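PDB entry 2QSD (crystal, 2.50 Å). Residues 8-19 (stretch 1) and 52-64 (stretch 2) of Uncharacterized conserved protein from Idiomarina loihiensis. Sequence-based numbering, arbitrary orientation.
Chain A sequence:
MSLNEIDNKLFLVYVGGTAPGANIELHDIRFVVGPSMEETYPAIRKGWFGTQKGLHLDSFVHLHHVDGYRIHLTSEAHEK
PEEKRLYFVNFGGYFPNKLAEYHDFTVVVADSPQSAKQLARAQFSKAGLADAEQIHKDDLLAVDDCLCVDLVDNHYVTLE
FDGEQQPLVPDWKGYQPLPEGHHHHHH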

# COMPACT_ATOMS: atom_id res chain seq x y z
N ASN A 8 -15.59 -25.88 0.62
CA ASN A 8 -15.10 -24.54 0.38
C ASN A 8 -14.37 -23.95 1.58
O ASN A 8 -14.75 -24.19 2.73
CB ASN A 8 -16.24 -23.63 -0.04
CG ASN A 8 -16.69 -23.88 -1.47
OD1 ASN A 8 -17.89 -23.92 -1.75
ND2 ASN A 8 -15.74 -24.05 -2.38
N LYS A 9 -13.33 -23.18 1.30
CA LYS A 9 -12.57 -22.51 2.33
C LYS A 9 -12.65 -21.00 2.13
O LYS A 9 -12.67 -20.51 1.00
CB LYS A 9 -11.11 -22.96 2.28
CG LYS A 9 -10.88 -24.43 2.66
CD LYS A 9 -9.44 -24.84 2.33
CE LYS A 9 -9.12 -26.25 2.79
NZ LYS A 9 -9.89 -27.28 2.04
N LEU A 10 -12.71 -20.26 3.23
CA LEU A 10 -12.58 -18.81 3.18
C LEU A 10 -11.11 -18.43 3.34
O LEU A 10 -10.47 -18.75 4.35
CB LEU A 10 -13.43 -18.14 4.27
CG LEU A 10 -13.35 -16.60 4.35
CD1 LEU A 10 -13.95 -15.94 3.11
CD2 LEU A 10 -14.02 -16.08 5.61
N PHE A 11 -10.58 -17.75 2.34
CA PHE A 11 -9.21 -17.27 2.37
C PHE A 11 -9.17 -15.75 2.45
O PHE A 11 -9.95 -15.05 1.79
CB PHE A 11 -8.46 -17.69 1.11
CG PHE A 11 -8.29 -19.17 0.96
CD1 PHE A 11 -9.10 -19.89 0.08
CD2 PHE A 11 -7.27 -19.85 1.64
CE1 PHE A 11 -8.92 -21.26 -0.11
CE2 PHE A 11 -7.09 -21.21 1.46
CZ PHE A 11 -7.92 -21.92 0.59
N LEU A 12 -8.26 -15.25 3.28
CA LEU A 12 -7.92 -13.84 3.27
C LEU A 12 -6.55 -13.73 2.61
O LEU A 12 -5.57 -14.28 3.10
CB LEU A 12 -8.00 -13.28 4.70
CG LEU A 12 -7.09 -12.38 5.56
CD1 LEU A 12 -6.14 -11.45 4.84
CD2 LEU A 12 -7.97 -11.60 6.53
N VAL A 13 -6.50 -13.03 1.47
CA VAL A 13 -5.29 -12.95 0.66
C VAL A 13 -4.75 -11.53 0.57
O VAL A 13 -5.50 -10.56 0.46
CB VAL A 13 -5.49 -13.53 -0.78
CG1 VAL A 13 -5.87 -15.00 -0.73
CG2 VAL A 13 -6.55 -12.78 -1.54
N TYR A 14 -3.43 -11.40 0.64
CA TYR A 14 -2.76 -10.12 0.54
C TYR A 14 -2.09 -10.10 -0.82
O TYR A 14 -1.18 -10.89 -1.08
CB TYR A 14 -1.75 -9.99 1.67
CG TYR A 14 -1.03 -8.67 1.80
CD1 TYR A 14 -1.72 -7.50 2.13
CD2 TYR A 14 0.36 -8.60 1.66
CE1 TYR A 14 -1.05 -6.28 2.27
CE2 TYR A 14 1.04 -7.39 1.80
CZ TYR A 14 0.33 -6.23 2.11
OH TYR A 14 1.00 -5.04 2.25
N VAL A 15 -2.57 -9.23 -1.70
CA VAL A 15 -2.08 -9.22 -3.07
C VAL A 15 -1.42 -7.90 -3.39
O VAL A 15 -1.66 -6.89 -2.73
CB VAL A 15 -3.20 -9.53 -4.08
CG1 VAL A 15 -3.67 -10.96 -3.90
CG2 VAL A 15 -4.38 -8.57 -3.91
N GLY A 16 -0.56 -7.91 -4.41
CA GLY A 16 0.22 -6.74 -4.78
C GLY A 16 0.31 -6.56 -6.28
O GLY A 16 0.16 -7.51 -7.06
N GLY A 17 0.56 -5.33 -6.69
CA GLY A 17 0.66 -5.00 -8.10
C GLY A 17 0.64 -3.51 -8.33
O GLY A 17 0.83 -2.72 -7.40
N THR A 18 0.39 -3.12 -9.57
CA THR A 18 0.44 -1.72 -9.95
C THR A 18 -0.95 -1.18 -10.30
O THR A 18 -1.90 -1.94 -10.50
CB THR A 18 1.49 -1.49 -11.08
OG1 THR A 18 1.65 -0.09 -11.30
CG2 THR A 18 1.07 -2.16 -12.38
N ALA A 19 -1.07 0.15 -10.32
CA ALA A 19 -2.26 0.83 -10.84
C ALA A 19 -1.81 2.10 -11.58
O ALA A 19 -0.75 2.65 -11.26
CB ALA A 19 -3.21 1.18 -9.70
N GLN A 52 -3.89 -5.49 -14.16
CA GLN A 52 -3.78 -6.95 -14.13
C GLN A 52 -2.37 -7.49 -14.32
O GLN A 52 -1.97 -8.44 -13.66
CB GLN A 52 -4.72 -7.59 -15.16
CG GLN A 52 -6.21 -7.35 -14.89
CD GLN A 52 -6.70 -8.00 -13.61
OE1 GLN A 52 -6.28 -9.11 -13.25
NE2 GLN A 52 -7.62 -7.33 -12.92
N LYS A 53 -1.62 -6.88 -15.23
CA LYS A 53 -0.26 -7.33 -15.54
C LYS A 53 0.69 -7.17 -14.36
O LYS A 53 0.91 -6.05 -13.87
CB LYS A 53 0.29 -6.62 -16.78
CG LYS A 53 1.68 -7.08 -17.19
CD LYS A 53 1.95 -6.75 -18.65
CE LYS A 53 3.41 -7.01 -19.02
NZ LYS A 53 4.29 -5.87 -18.62
N GLY A 54 1.24 -8.29 -13.91
CA GLY A 54 2.25 -8.31 -12.85
C GLY A 54 1.68 -8.55 -11.46
O GLY A 54 2.39 -8.45 -10.47
N LEU A 55 0.39 -8.88 -11.41
CA LEU A 55 -0.30 -9.15 -10.15
C LEU A 55 0.32 -10.35 -9.45
O LEU A 55 0.59 -11.38 -10.07
CB LEU A 55 -1.80 -9.39 -10.41
CG LEU A 55 -2.75 -9.67 -9.25
CD1 LEU A 55 -2.80 -8.51 -8.27
CD2 LEU A 55 -4.14 -9.96 -9.78
N HIS A 56 0.56 -10.20 -8.16
CA HIS A 56 1.19 -11.26 -7.38
C HIS A 56 0.56 -11.40 -6.01
O HIS A 56 0.11 -10.42 -5.41
CB HIS A 56 2.70 -11.04 -7.25
CG HIS A 56 3.07 -9.68 -6.73
ND1 HIS A 56 3.34 -9.45 -5.40
CD2 HIS A 56 3.22 -8.49 -7.36
CE1 HIS A 56 3.64 -8.17 -5.23
NE2 HIS A 56 3.57 -7.57 -6.41
N LEU A 57 0.53 -12.63 -5.53
CA LEU A 57 0.09 -12.98 -4.20
C LEU A 57 1.27 -12.87 -3.24
O LEU A 57 2.35 -13.37 -3.53
CB LEU A 57 -0.43 -14.41 -4.24
CG LEU A 57 -1.12 -15.02 -3.03
CD1 LEU A 57 -2.55 -14.50 -2.94
CD2 LEU A 57 -1.09 -16.52 -3.20
N ASP A 58 1.06 -12.22 -2.09
CA ASP A 58 2.15 -12.00 -1.12
C ASP A 58 2.01 -12.76 0.20
O ASP A 58 3.00 -13.25 0.74
CB ASP A 58 2.37 -10.51 -0.86
CG ASP A 58 3.02 -9.79 -2.04
OD1 ASP A 58 3.53 -10.48 -2.95
OD2 ASP A 58 3.03 -8.54 -2.05
N SER A 59 0.79 -12.83 0.72
CA SER A 59 0.48 -13.72 1.83
C SER A 59 -1.00 -14.09 1.81
O SER A 59 -1.80 -13.43 1.16
CB SER A 59 0.86 -13.11 3.18
OG SER A 59 0.08 -11.96 3.47
N PHE A 60 -1.33 -15.16 2.51
CA PHE A 60 -2.71 -15.56 2.71
C PHE A 60 -2.89 -16.38 3.98
O PHE A 60 -1.93 -16.93 4.52
CB PHE A 60 -3.26 -16.34 1.50
CG PHE A 60 -2.66 -17.71 1.32
CD1 PHE A 60 -1.58 -17.90 0.48
CD2 PHE A 60 -3.21 -18.82 1.97
CE1 PHE A 60 -1.03 -19.17 0.30
CE2 PHE A 60 -2.67 -20.08 1.80
CZ PHE A 60 -1.57 -20.26 0.97
N VAL A 61 -4.14 -16.46 4.43
CA VAL A 61 -4.52 -17.35 5.52
C VAL A 61 -5.90 -17.95 5.24
O VAL A 61 -6.80 -17.25 4.79
CB VAL A 61 -4.44 -16.65 6.91
CG1 VAL A 61 -5.25 -15.34 6.93
CG2 VAL A 61 -4.86 -17.59 8.04
N HIS A 62 -6.02 -19.25 5.47
CA HIS A 62 -7.31 -19.92 5.50
C HIS A 62 -7.95 -19.56 6.82
O HIS A 62 -7.43 -19.91 7.88
CB HIS A 62 -7.11 -21.44 5.37
CG HIS A 62 -8.33 -22.26 5.65
ND1 HIS A 62 -8.26 -23.54 6.17
CD2 HIS A 62 -9.65 -22.00 5.48
CE1 HIS A 62 -9.48 -24.02 6.31
NE2 HIS A 62 -10.34 -23.11 5.90
N LEU A 63 -9.06 -18.83 6.75
CA LEU A 63 -9.75 -18.33 7.93
C LEU A 63 -10.91 -19.26 8.29
O LEU A 63 -11.87 -19.36 7.54
CB LEU A 63 -10.32 -16.94 7.64
CG LEU A 63 -9.94 -15.71 8.46
CD1 LEU A 63 -11.06 -14.68 8.35
CD2 LEU A 63 -9.63 -16.01 9.92
N HIS A 64 -10.81 -19.95 9.43
CA HIS A 64 -11.86 -20.90 9.85
C HIS A 64 -12.50 -20.57 11.20
O HIS A 64 -13.63 -20.99 11.47
CB HIS A 64 -11.36 -22.35 9.83
CG HIS A 64 -10.04 -22.56 10.50
ND1 HIS A 64 -9.88 -22.54 11.87
CD2 HIS A 64 -8.81 -22.80 9.98
CE1 HIS A 64 -8.61 -22.75 12.17
NE2 HIS A 64 -7.94 -22.91 11.04
O HOH W 1 -12.96 -21.09 5.84
O HOH W 2 -0.04 -5.27 -11.45

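An antiparallel strand pair is, in essence, a way of satisfying backbone donors and acceptors, and the pairing of the strand around Val13 with the strand around Ser59 shows how the scheme survives an irregularity and how water extends it past its ends. At Leu12 and Val61 the exchange is complete: Leu12 N donates to Val61 O and Val61 N to Leu12 O, both at 2.9 Å. Gly16 and His56 repeat the pattern, with Gly16 N to His56 O at 2.8 Å and His56 N to Gly16 O at 2.9 Å.

Between these pairs the register slips by one residue, a beta bulge. Tyr14 N still gives a short, nearly straight bond to Ser59 O (2.7 Å, 170°), but Tyr14 O now receives two amides: Asp58 N at 2.8 Å and, weakly, Ser59 N at 3.3 Å. The extra residue is thus absorbed without stranding its NH. Asp58, whose psi of -40° departs from extended geometry, also accepts through OD1 from His56 ND1 at 2.7 Å, a bond within its own strand. His56 NE2 and Ser59 OG are satisfied elsewhere in the structure. His56 NE2 also comes within 3.5 Å of Gly16 O, but at an angle too poor for a hydrogen bond.

At one end, Leu63 N donates to Leu10 O at 2.8 Å, but the reciprocal bond is replaced by a water. This water accepts from Leu10 N at 2.8 Å and donates to Leu63 O at 2.7 Å, while His62 NE2 adds a weak bond to it at 3.3 Å. A second water performs the same service at the other end, accepting from Thr18 N at 2.9 Å and donating to Lys53 O at 2.7 Å. Lys53 lies within the type II turn from Gln52 to Leu55, where Gly54 adopts a positive phi at which a CB would be jammed against the preceding carbonyl.

Side chains complete the contact. On the face carrying Phe11, Val13 and Val15, Leu57 CD1 lies 3.8 Å from both Val13 CB and Val15 CG1, and Val13 CG1 packs 3.7 Å from Phe60 CB. On the other face, Leu12 CG meets Val61 CG1 at 3.7 Å. Gly16 places its CA over the His56 ring, 4.0 Å from the centroid; an ideal CB there would lie just 2.6 Å from His56 CE1, so the absence of a side chain is what lets the imidazole cover the backbone. Lys9 CG likewise sits over the His62 ring face, although the end of its side chain leads away.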